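Local coordinates for protein hyaluronidase (Thermobaculum terrenum, PDB 5DIY) that probably removes N-acetylglucosamine from glycosylated substrates as a family 84 glycoside hydrolase, at residues C[384-389]-C[439-444]; C[325-330]-C[344-349]; C[66-71]-C[109-114]. One frame throughout, in Å; residues are numbered along the deposited sequence.

Contact 1: C[384-389]-C[439-444]; sequences DYLDQA and DVVRNF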
loop_
_atom_site.group_PDB
_atom_site.type_symbol
_atom_site.label_atom_id
_atom_site.label_comp_id
_atom_site.label_asym_id
_atom_site.label_seq_id
_atom_site.Cartn_x
_atom_site.Cartn_y
_atom_site.Cartn_z
ATOM N N ASP C 384 -22.713 -8.158 11.878
ATOM C CA ASP C 384 -24.184 -8.215 11.944
ATOM C C ASP C 384 -24.726 -9.365 11.098
ATOM O O ASP C 384 -25.666 -10.053 11.501
ATOM C CB ASP C 384 -24.838 -6.906 11.448
ATOM C CG ASP C 384 -24.605 -5.716 12.375
ATOM O OD1 ASP C 384 -24.380 -5.892 13.584
ATOM O OD2 ASP C 384 -24.659 -4.579 11.872
ATOM N N TYR C 385 -24.120 -9.585 9.932
ATOM C CA TYR C 385 -24.608 -10.608 9.004
ATOM C C TYR C 385 -24.273 -12.019 9.503
ATOM O O TYR C 385 -25.097 -12.932 9.382
ATOM C CB TYR C 385 -24.073 -10.385 7.585
ATOM C CG TYR C 385 -24.242 -8.982 7.023
ATOM C CD1 TYR C 385 -25.160 -8.061 7.567
ATOM C CD2 TYR C 385 -23.495 -8.577 5.920
ATOM C CE1 TYR C 385 -25.297 -6.784 7.038
ATOM C CE2 TYR C 385 -23.634 -7.307 5.382
ATOM C CZ TYR C 385 -24.532 -6.412 5.946
ATOM O OH TYR C 385 -24.664 -5.150 5.406
ATOM N N LEU C 386 -23.079 -12.193 10.069
ATOM C CA LEU C 386 -22.703 -13.467 10.693
ATOM C C LEU C 386 -23.646 -13.854 11.829
ATOM O O LEU C 386 -23.964 -15.025 12.000
ATOM C CB LEU C 386 -21.272 -13.420 11.231
ATOM C CG LEU C 386 -20.160 -13.548 10.195
ATOM C CD1 LEU C 386 -18.817 -13.252 10.854
ATOM C CD2 LEU C 386 -20.154 -14.935 9.564
ATOM N N ASP C 387 -24.069 -12.856 12.600
ATOM C CA ASP C 387 -25.049 -13.032 13.667
ATOM C C ASP C 387 -26.365 -13.629 13.141
ATOM O O ASP C 387 -26.937 -14.530 13.751
ATOM C CB ASP C 387 -25.309 -11.682 14.360
ATOM C CG ASP C 387 -25.727 -11.824 15.813
ATOM O OD1 ASP C 387 -25.734 -12.949 16.363
ATOM O OD2 ASP C 387 -26.054 -10.781 16.419
ATOM N N GLN C 388 -26.824 -13.137 11.993
ATOM C CA GLN C 388 -27.994 -13.706 11.324
ATOM C C GLN C 388 -27.748 -15.110 10.747
ATOM O O GLN C 388 -28.665 -15.929 10.724
ATOM C CB GLN C 388 -28.521 -12.749 10.252
ATOM C CG GLN C 388 -29.039 -11.433 10.832
ATOM C CD GLN C 388 -30.231 -11.623 11.747
ATOM O OE1 GLN C 388 -31.116 -12.423 11.458
ATOM N NE2 GLN C 388 -30.250 -10.901 12.861
ATOM N N ALA C 389 -26.526 -15.393 10.295
ATOM C CA ALA C 389 -26.154 -16.765 9.899
ATOM C C ALA C 389 -26.232 -17.736 11.080
ATOM O O ALA C 389 -26.675 -18.873 10.921
ATOM C CB ALA C 389 -24.763 -16.801 9.282
ATOM N N ASP C 439 -13.413 -11.536 0.705
ATOM C CA ASP C 439 -14.679 -12.178 0.375
ATOM C C ASP C 439 -14.929 -13.430 1.228
ATOM O O ASP C 439 -15.758 -14.264 0.889
ATOM C CB ASP C 439 -14.694 -12.506 -1.114
ATOM C CG ASP C 439 -14.759 -11.255 -1.969
ATOM O OD1 ASP C 439 -15.837 -10.628 -2.043
ATOM O OD2 ASP C 439 -13.728 -10.883 -2.546
ATOM N N VAL C 440 -14.243 -13.539 2.363
ATOM C CA VAL C 440 -14.311 -14.753 3.176
ATOM C C VAL C 440 -15.666 -14.828 3.890
ATOM O O VAL C 440 -16.328 -15.861 3.854
ATOM C CB VAL C 440 -13.163 -14.832 4.207
ATOM C CG1 VAL C 440 -13.240 -16.138 4.991
ATOM C CG2 VAL C 440 -11.807 -14.707 3.515
ATOM N N VAL C 441 -16.081 -13.734 4.519
ATOM C CA VAL C 441 -17.386 -13.699 5.187
ATOM C C VAL C 441 -18.486 -13.776 4.130
ATOM O O VAL C 441 -19.435 -14.540 4.283
ATOM C CB VAL C 441 -17.546 -12.468 6.100
ATOM C CG1 VAL C 441 -18.942 -12.424 6.716
ATOM C CG2 VAL C 441 -16.506 -12.497 7.206
ATOM N N ARG C 442 -18.331 -13.020 3.042
ATOM C CA ARG C 442 -19.254 -13.096 1.902
ATOM C C ARG C 442 -19.512 -14.533 1.463
ATOM O O ARG C 442 -20.671 -14.975 1.427
ATOM C CB ARG C 442 -18.720 -12.294 0.715
ATOM C CG ARG C 442 -19.695 -12.140 -0.442
ATOM C CD ARG C 442 -18.990 -11.628 -1.690
ATOM N NE ARG C 442 -18.469 -10.283 -1.471
ATOM C CZ ARG C 442 -19.179 -9.159 -1.542
ATOM N NH1 ARG C 442 -20.469 -9.181 -1.847
ATOM N NH2 ARG C 442 -18.583 -7.992 -1.308
ATOM N N ASN C 443 -18.435 -15.260 1.152
ATOM C CA ASN C 443 -18.553 -16.630 0.629
ATOM C C ASN C 443 -19.180 -17.578 1.656
ATOM O O ASN C 443 -19.936 -18.466 1.288
ATOM C CB ASN C 443 -17.199 -17.187 0.146
ATOM C CG ASN C 443 -16.602 -16.406 -1.028
ATOM O OD1 ASN C 443 -17.297 -15.723 -1.780
ATOM N ND2 ASN C 443 -15.289 -16.515 -1.185
ATOM N N PHE C 444 -18.881 -17.370 2.937
ATOM C CA PHE C 444 -19.511 -18.145 4.000
ATOM C C PHE C 444 -21.018 -17.899 4.031
ATOM O O PHE C 444 -21.793 -18.845 4.061
ATOM C CB PHE C 444 -18.891 -17.838 5.369
ATOM C CG PHE C 444 -19.535 -18.588 6.511
ATOM C CD1 PHE C 444 -19.395 -19.971 6.613
ATOM C CD2 PHE C 444 -20.274 -17.910 7.487
ATOM C CE1 PHE C 444 -19.986 -20.672 7.664
ATOM C CE2 PHE C 444 -20.872 -18.600 8.535
ATOM C CZ PHE C 444 -20.729 -19.985 8.624
#

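Contact 2: C[325-330]-C[344-349]; sequences TNLFKK and LRTLRE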
loop_
_atom_site.group_PDB
_atom_site.type_symbol
_atom_site.label_atom_id
_atom_site.label_comp_id
_atom_site.label_asym_id
_atom_site.label_seq_id
_atom_site.Cartn_x
_atom_site.Cartn_y
_atom_site.Cartn_z
ATOM N N THR C 325 -10.679 -17.724 6.854
ATOM C CA THR C 325 -10.745 -18.803 5.865
ATOM C C THR C 325 -10.704 -20.166 6.559
ATOM O O THR C 325 -11.561 -21.020 6.306
ATOM C CB THR C 325 -9.610 -18.701 4.827
ATOM O OG1 THR C 325 -9.780 -17.505 4.067
ATOM C CG2 THR C 325 -9.607 -19.882 3.870
ATOM N N ASN C 326 -9.734 -20.342 7.454
ATOM C CA ASN C 326 -9.606 -21.583 8.215
ATOM C C ASN C 326 -10.801 -21.814 9.142
ATOM O O ASN C 326 -11.314 -22.933 9.238
ATOM C CB ASN C 326 -8.304 -21.596 9.030
ATOM C CG ASN C 326 -7.056 -21.583 8.158
ATOM O OD1 ASN C 326 -7.077 -21.996 7.006
ATOM N ND2 ASN C 326 -5.964 -21.096 8.715
ATOM N N LEU C 327 -11.250 -20.756 9.814
ATOM C CA LEU C 327 -12.332 -20.885 10.789
ATOM C C LEU C 327 -13.636 -21.370 10.164
ATOM O O LEU C 327 -14.287 -22.263 10.715
ATOM C CB LEU C 327 -12.560 -19.569 11.538
ATOM C CG LEU C 327 -13.607 -19.652 12.665
ATOM C CD1 LEU C 327 -13.112 -18.994 13.947
ATOM C CD2 LEU C 327 -14.938 -19.038 12.240
ATOM N N PHE C 328 -14.018 -20.789 9.026
ATOM C CA PHE C 328 -15.294 -21.154 8.390
ATOM C C PHE C 328 -15.245 -22.543 7.755
ATOM O O PHE C 328 -16.242 -23.254 7.760
ATOM C CB PHE C 328 -15.757 -20.091 7.381
ATOM C CG PHE C 328 -16.135 -18.770 8.009
ATOM C CD1 PHE C 328 -17.021 -18.706 9.086
ATOM C CD2 PHE C 328 -15.627 -17.579 7.505
ATOM C CE1 PHE C 328 -17.364 -17.494 9.662
ATOM C CE2 PHE C 328 -15.977 -16.358 8.067
ATOM C CZ PHE C 328 -16.846 -16.315 9.148
ATOM N N LYS C 329 -14.089 -22.922 7.216
ATOM C CA LYS C 329 -13.851 -24.304 6.796
ATOM C C LYS C 329 -14.010 -25.282 7.980
ATOM O O LYS C 329 -14.639 -26.341 7.849
ATOM C CB LYS C 329 -12.462 -24.431 6.165
ATOM C CG LYS C 329 -12.076 -25.831 5.705
ATOM C CD LYS C 329 -10.616 -25.883 5.268
ATOM C CE LYS C 329 -10.060 -27.302 5.328
ATOM N NZ LYS C 329 -10.720 -28.210 4.352
ATOM N N LYS C 330 -13.465 -24.911 9.132
ATOM C CA LYS C 330 -13.590 -25.724 10.347
ATOM C C LYS C 330 -15.052 -25.845 10.793
ATOM O O LYS C 330 -15.524 -26.949 11.093
ATOM C CB LYS C 330 -12.721 -25.141 11.463
ATOM C CG LYS C 330 -12.702 -25.949 12.748
ATOM C CD LYS C 330 -13.676 -25.413 13.788
ATOM C CE LYS C 330 -13.655 -26.265 15.048
ATOM N NZ LYS C 330 -14.817 -25.932 15.911
ATOM N N LEU C 344 -21.538 -24.280 16.065
ATOM C CA LEU C 344 -22.316 -23.136 16.548
ATOM C C LEU C 344 -21.566 -22.337 17.623
ATOM O O LEU C 344 -21.596 -21.099 17.601
ATOM C CB LEU C 344 -23.689 -23.582 17.075
ATOM C CG LEU C 344 -24.706 -24.060 16.027
ATOM C CD1 LEU C 344 -25.962 -24.566 16.722
ATOM C CD2 LEU C 344 -25.043 -22.956 15.029
ATOM N N ARG C 345 -20.890 -23.043 18.535
ATOM C CA ARG C 345 -20.092 -22.399 19.592
ATOM C C ARG C 345 -18.974 -21.551 18.996
ATOM O O ARG C 345 -18.785 -20.410 19.404
ATOM C CB ARG C 345 -19.501 -23.437 20.572
ATOM C CG ARG C 345 -18.600 -22.843 21.658
ATOM C CD ARG C 345 -18.347 -23.793 22.825
ATOM N NE ARG C 345 -17.942 -25.134 22.387
ATOM C CZ ARG C 345 -16.713 -25.497 22.002
ATOM N NH1 ARG C 345 -15.690 -24.635 21.990
ATOM N NH2 ARG C 345 -16.501 -26.752 21.618
ATOM N N THR C 346 -18.250 -22.121 18.033
ATOM C CA THR C 346 -17.143 -21.431 17.364
ATOM C C THR C 346 -17.621 -20.160 16.678
ATOM O O THR C 346 -16.993 -19.108 16.809
ATOM C CB THR C 346 -16.469 -22.340 16.320
ATOM O OG1 THR C 346 -16.008 -23.534 16.958
ATOM C CG2 THR C 346 -15.293 -21.644 15.645
ATOM N N LEU C 347 -18.731 -20.264 15.954
ATOM C CA LEU C 347 -19.325 -19.111 15.283
ATOM C C LEU C 347 -19.761 -18.044 16.301
ATOM O O LEU C 347 -19.445 -16.860 16.130
ATOM C CB LEU C 347 -20.511 -19.555 14.418
ATOM C CG LEU C 347 -21.180 -18.514 13.519
ATOM C CD1 LEU C 347 -20.194 -17.917 12.525
ATOM C CD2 LEU C 347 -22.355 -19.154 12.793
ATOM N N ARG C 348 -20.455 -18.478 17.356
ATOM C CA ARG C 348 -20.907 -17.595 18.444
ATOM C C ARG C 348 -19.757 -16.826 19.091
ATOM O O ARG C 348 -19.836 -15.609 19.234
ATOM C CB ARG C 348 -21.633 -18.407 19.525
ATOM C CG ARG C 348 -22.165 -17.587 20.704
ATOM C CD ARG C 348 -22.685 -18.463 21.832
ATOM N NE ARG C 348 -23.747 -19.346 21.345
ATOM C CZ ARG C 348 -23.712 -20.683 21.278
ATOM N NH1 ARG C 348 -22.668 -21.393 21.704
ATOM N NH2 ARG C 348 -24.770 -21.331 20.794
ATOM N N GLU C 349 -18.721 -17.557 19.506
ATOM C CA GLU C 349 -17.543 -16.978 20.160
ATOM C C GLU C 349 -16.836 -15.978 19.235
ATOM O O GLU C 349 -16.379 -14.927 19.688
ATOM C CB GLU C 349 -16.562 -18.089 20.613
ATOM C CG GLU C 349 -17.048 -18.942 21.798
ATOM C CD GLU C 349 -16.172 -20.180 22.127
ATOM O OE1 GLU C 349 -15.324 -20.606 21.302
ATOM O OE2 GLU C 349 -16.352 -20.757 23.233
#

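Contact 3: C[66-71]-C[109-114]; sequences ELIEKA and MGVHSI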
loop_
_atom_site.group_PDB
_atom_site.type_symbol
_atom_site.label_atom_id
_atom_site.label_comp_id
_atom_site.label_asym_id
_atom_site.label_seq_id
_atom_site.Cartn_x
_atom_site.Cartn_y
_atom_site.Cartn_z
ATOM N N GLU C 66 8.748 26.247 4.578
ATOM C CA GLU C 66 8.364 25.760 5.905
ATOM C C GLU C 66 8.651 24.255 6.049
ATOM O O GLU C 66 9.218 23.830 7.052
ATOM C CB GLU C 66 6.894 26.072 6.199
ATOM N N LEU C 67 8.295 23.468 5.033
ATOM C CA LEU C 67 8.630 22.034 5.002
ATOM C C LEU C 67 10.139 21.778 5.082
ATOM O O LEU C 67 10.593 20.970 5.895
ATOM C CB LEU C 67 8.088 21.369 3.730
ATOM C CG LEU C 67 6.579 21.216 3.546
ATOM C CD1 LEU C 67 6.308 20.597 2.183
ATOM C CD2 LEU C 67 5.959 20.379 4.656
ATOM N N ILE C 68 10.899 22.476 4.236
ATOM C CA ILE C 68 12.350 22.303 4.159
ATOM C C ILE C 68 13.003 22.631 5.501
ATOM O O ILE C 68 13.893 21.906 5.949
ATOM C CB ILE C 68 12.965 23.124 2.988
ATOM C CG1 ILE C 68 12.545 22.519 1.641
ATOM C CG2 ILE C 68 14.488 23.144 3.053
ATOM C CD1 ILE C 68 12.550 23.500 0.487
ATOM N N GLU C 69 12.550 23.705 6.148
ATOM C CA GLU C 69 13.082 24.090 7.464
ATOM C C GLU C 69 12.697 23.089 8.558
ATOM O O GLU C 69 13.518 22.774 9.420
ATOM C CB GLU C 69 12.656 25.516 7.838
ATOM C CG GLU C 69 13.391 26.578 7.020
ATOM C CD GLU C 69 12.915 28.003 7.271
ATOM O OE1 GLU C 69 11.992 28.213 8.090
ATOM O OE2 GLU C 69 13.476 28.922 6.637
ATOM N N LYS C 70 11.462 22.582 8.515
ATOM C CA LYS C 70 11.024 21.559 9.473
ATOM C C LYS C 70 11.831 20.269 9.306
ATOM O O LYS C 70 12.305 19.701 10.292
ATOM C CB LYS C 70 9.523 21.274 9.334
ATOM C CG LYS C 70 8.944 20.333 10.392
ATOM C CD LYS C 70 8.982 20.944 11.783
ATOM C CE LYS C 70 8.293 20.052 12.801
ATOM N NZ LYS C 70 8.244 20.699 14.143
ATOM N N ALA C 71 11.985 19.828 8.056
ATOM C CA ALA C 71 12.811 18.665 7.722
ATOM C C ALA C 71 14.219 18.778 8.303
ATOM O O ALA C 71 14.714 17.841 8.941
ATOM C CB ALA C 71 12.882 18.488 6.211
ATOM N N MET C 109 16.734 27.566 -1.477
ATOM C CA MET C 109 16.263 27.262 -0.111
ATOM C C MET C 109 17.098 26.195 0.620
ATOM O O MET C 109 16.805 25.868 1.770
ATOM C CB MET C 109 14.786 26.859 -0.129
ATOM C CG MET C 109 13.852 28.030 -0.363
ATOM S SD MET C 109 12.117 27.548 -0.368
ATOM C CE MET C 109 11.973 26.650 -1.911
ATOM N N GLY C 110 18.126 25.658 -0.039
ATOM C CA GLY C 110 19.095 24.767 0.608
ATOM C C GLY C 110 18.983 23.301 0.230
ATOM O O GLY C 110 19.760 22.484 0.723
ATOM N N VAL C 111 18.025 22.963 -0.638
ATOM C CA VAL C 111 17.852 21.592 -1.118
ATOM C C VAL C 111 18.970 21.278 -2.117
ATOM O O VAL C 111 19.097 21.949 -3.146
ATOM C CB VAL C 111 16.467 21.381 -1.781
ATOM C CG1 VAL C 111 16.357 19.997 -2.414
ATOM C CG2 VAL C 111 15.352 21.593 -0.763
ATOM N N HIS C 112 19.777 20.269 -1.791
ATOM C CA HIS C 112 20.844 19.768 -2.681
ATOM C C HIS C 112 20.501 18.427 -3.343
ATOM O O HIS C 112 21.209 18.007 -4.263
ATOM C CB HIS C 112 22.170 19.641 -1.916
ATOM C CG HIS C 112 22.133 18.648 -0.796
ATOM N ND1 HIS C 112 22.470 17.323 -0.964
ATOM C CD2 HIS C 112 21.787 18.787 0.506
ATOM C CE1 HIS C 112 22.335 16.687 0.187
ATOM N NE2 HIS C 112 21.923 17.554 1.096
ATOM N N SER C 113 19.439 17.757 -2.874
ATOM C CA SER C 113 18.989 16.479 -3.434
ATOM C C SER C 113 17.750 16.685 -4.302
ATOM O O SER C 113 16.740 17.235 -3.852
ATOM C CB SER C 113 18.690 15.470 -2.327
ATOM O OG SER C 113 18.283 14.228 -2.883
ATOM N N ILE C 114 17.844 16.243 -5.552
ATOM C CA ILE C 114 16.794 16.441 -6.534
ATOM C C ILE C 114 16.408 15.083 -7.096
ATOM O O ILE C 114 17.275 14.293 -7.466
ATOM C CB ILE C 114 17.260 17.384 -7.672
ATOM C CG1 ILE C 114 17.651 18.772 -7.121
ATOM C CG2 ILE C 114 16.192 17.513 -8.759
ATOM C CD1 ILE C 114 16.505 19.614 -6.588
#

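Contact 1: C[384-389]-C[439-444]
Leu386 and Val441 are the nearest pair where helices 373-398 and 440-451 run side by side, the axes of their short segments 10.7 Å apart and inclined by 26°, with the CA atoms of this pair 7.7 Å from each other. Leu386 and Val441 close that gap between them. The first torsion of Leu386 (chi1 -77°) places CG anti to the carbonyl carbon and sends the isobutyl group across, so that CG rests 3.9 Å from Val441 CG1. The branch ending in CD2 goes further, meeting Phe444 at CD2 of the ring, 3.6 Å away; the leucine chain crosses the phenylalanine side chain roughly at right angles. Ala389, one turn on from Leu386, adds a lighter touch, its CB 4.4 Å from Phe444 CE2. The small methyl suits this place because the large ring comes from the other helix. All four residues are buried and no hydrogen bond crosses between the segments, so apolar packing alone joins them. This is an interface within a helical bundle: helix 322-336 brings Phe328 against Leu386, helix 340-362 adds Ile351 and Met354 to the same leucine, and Tyr385 touches Tyr421 and Val425 of helix 412-428.

Contact 2: C[325-330]-C[344-349]
The ring of Phe328 is met at its edge by Leu347: Leu347 CD1 lies near the ring plane, 4.0 Å from Phe328 CE1; the same ring stacks with Phe444 of helix 440-451. On the other segment, the Arg348 guanidinium has Leu344 O over the centre of one face, 4.2 Å above the plane. The helices 322-336 and 340-362 run roughly antiparallel, their segment directions 148° apart. Beside Phe328 and Leu347, Leu327 and Thr346 lie alongside each other, pointing opposite ways, with Leu327 CD1 3.8 Å from Thr346 CG2. Threonine suits this spot because its two branches do different work. With chi1 at -57°, the methyl sits beside Leu327 while OG1 reaches Lys330, whose chain bends at chi2 and comes tip to tip, NZ donating to OG1 over 2.9 Å. Replacing Thr346 by an alanine would probably leave Lys330 NZ without this acceptor and open a small gap beside Leu327. The hydroxyl also bonds to Gln342 O one turn back, and NZ forms a salt bridge with Asp334. The lysine charge is therefore probably balanced mainly by that carboxylate, the threonine oxygen being a second, neutral partner at the exposed margin of an otherwise apolar contact.

Contact 3: C[66-71]-C[109-114]
Ile68 on helix 58-73 lies opposite Met109, their CA atoms 7.6 Å apart, where the chain leaves helix 93-108 and turns towards strand 113-117. Gly110, with a phi of 107°, is the first residue to leave helical angles, in a Schellman motif, and its lack of a side chain matters because at these backbone angles a CB would be pressed against Met109 O. No backbone hydrogen bond joins the two segments, and the contact is carried by side chains gathered round a single isoleucine. With chi1 at -70°, Ile68 CG1 stands beside the backbone N, and CD1 projects from there to be met by two partners. Val111 CG2 comes 3.6 Å from Ile68 CD1, the two chains crossing at about a right angle. Met109 bends at its last torsion (chi3 -71°), which brings CE to 4.0 Å from the same CD1, with SD also close by. The other branch, Ile68 CG2, lies 3.8 Å from the backbone oxygen Met109 O. A beta-branched chain fits here because one arm can serve the methionine and valine while the other rests on the backbone. Phe78 and Phe106 touch both Ile68 and Val111, so this packing belongs to the outer layer of the TIM barrel, between helices 58-73 and 93-108 and strand 77-82, which carries Phe78. Having no polar bond across it, the contact probably depends on shape and on partial shielding of methyl and thioether groups from water.

Contacts 1 and 2 are parts of one helical bundle: their centres are 11 Å apart and they touch, Phe444 CG lying 3.6 Å from Phe328 CD1 and Leu386 CD2 3.6 Å from Phe328 CZ, so the ring of Phe328 serves both. Contact 3 belongs to the barrel at the other side of the chain's centre, its centre 51 Å from contact 1 and 54 Å from contact 2, with nearest atoms about 38 and 41 Å away. None of the three reaches the N-acetylglucosamine site. Contact 3 has the closest link to it in sequence, since strand 113-117 leads on to Asp119, which binds N-acetylglucosamine, and to the changed, predicted proton-donor position Asn120.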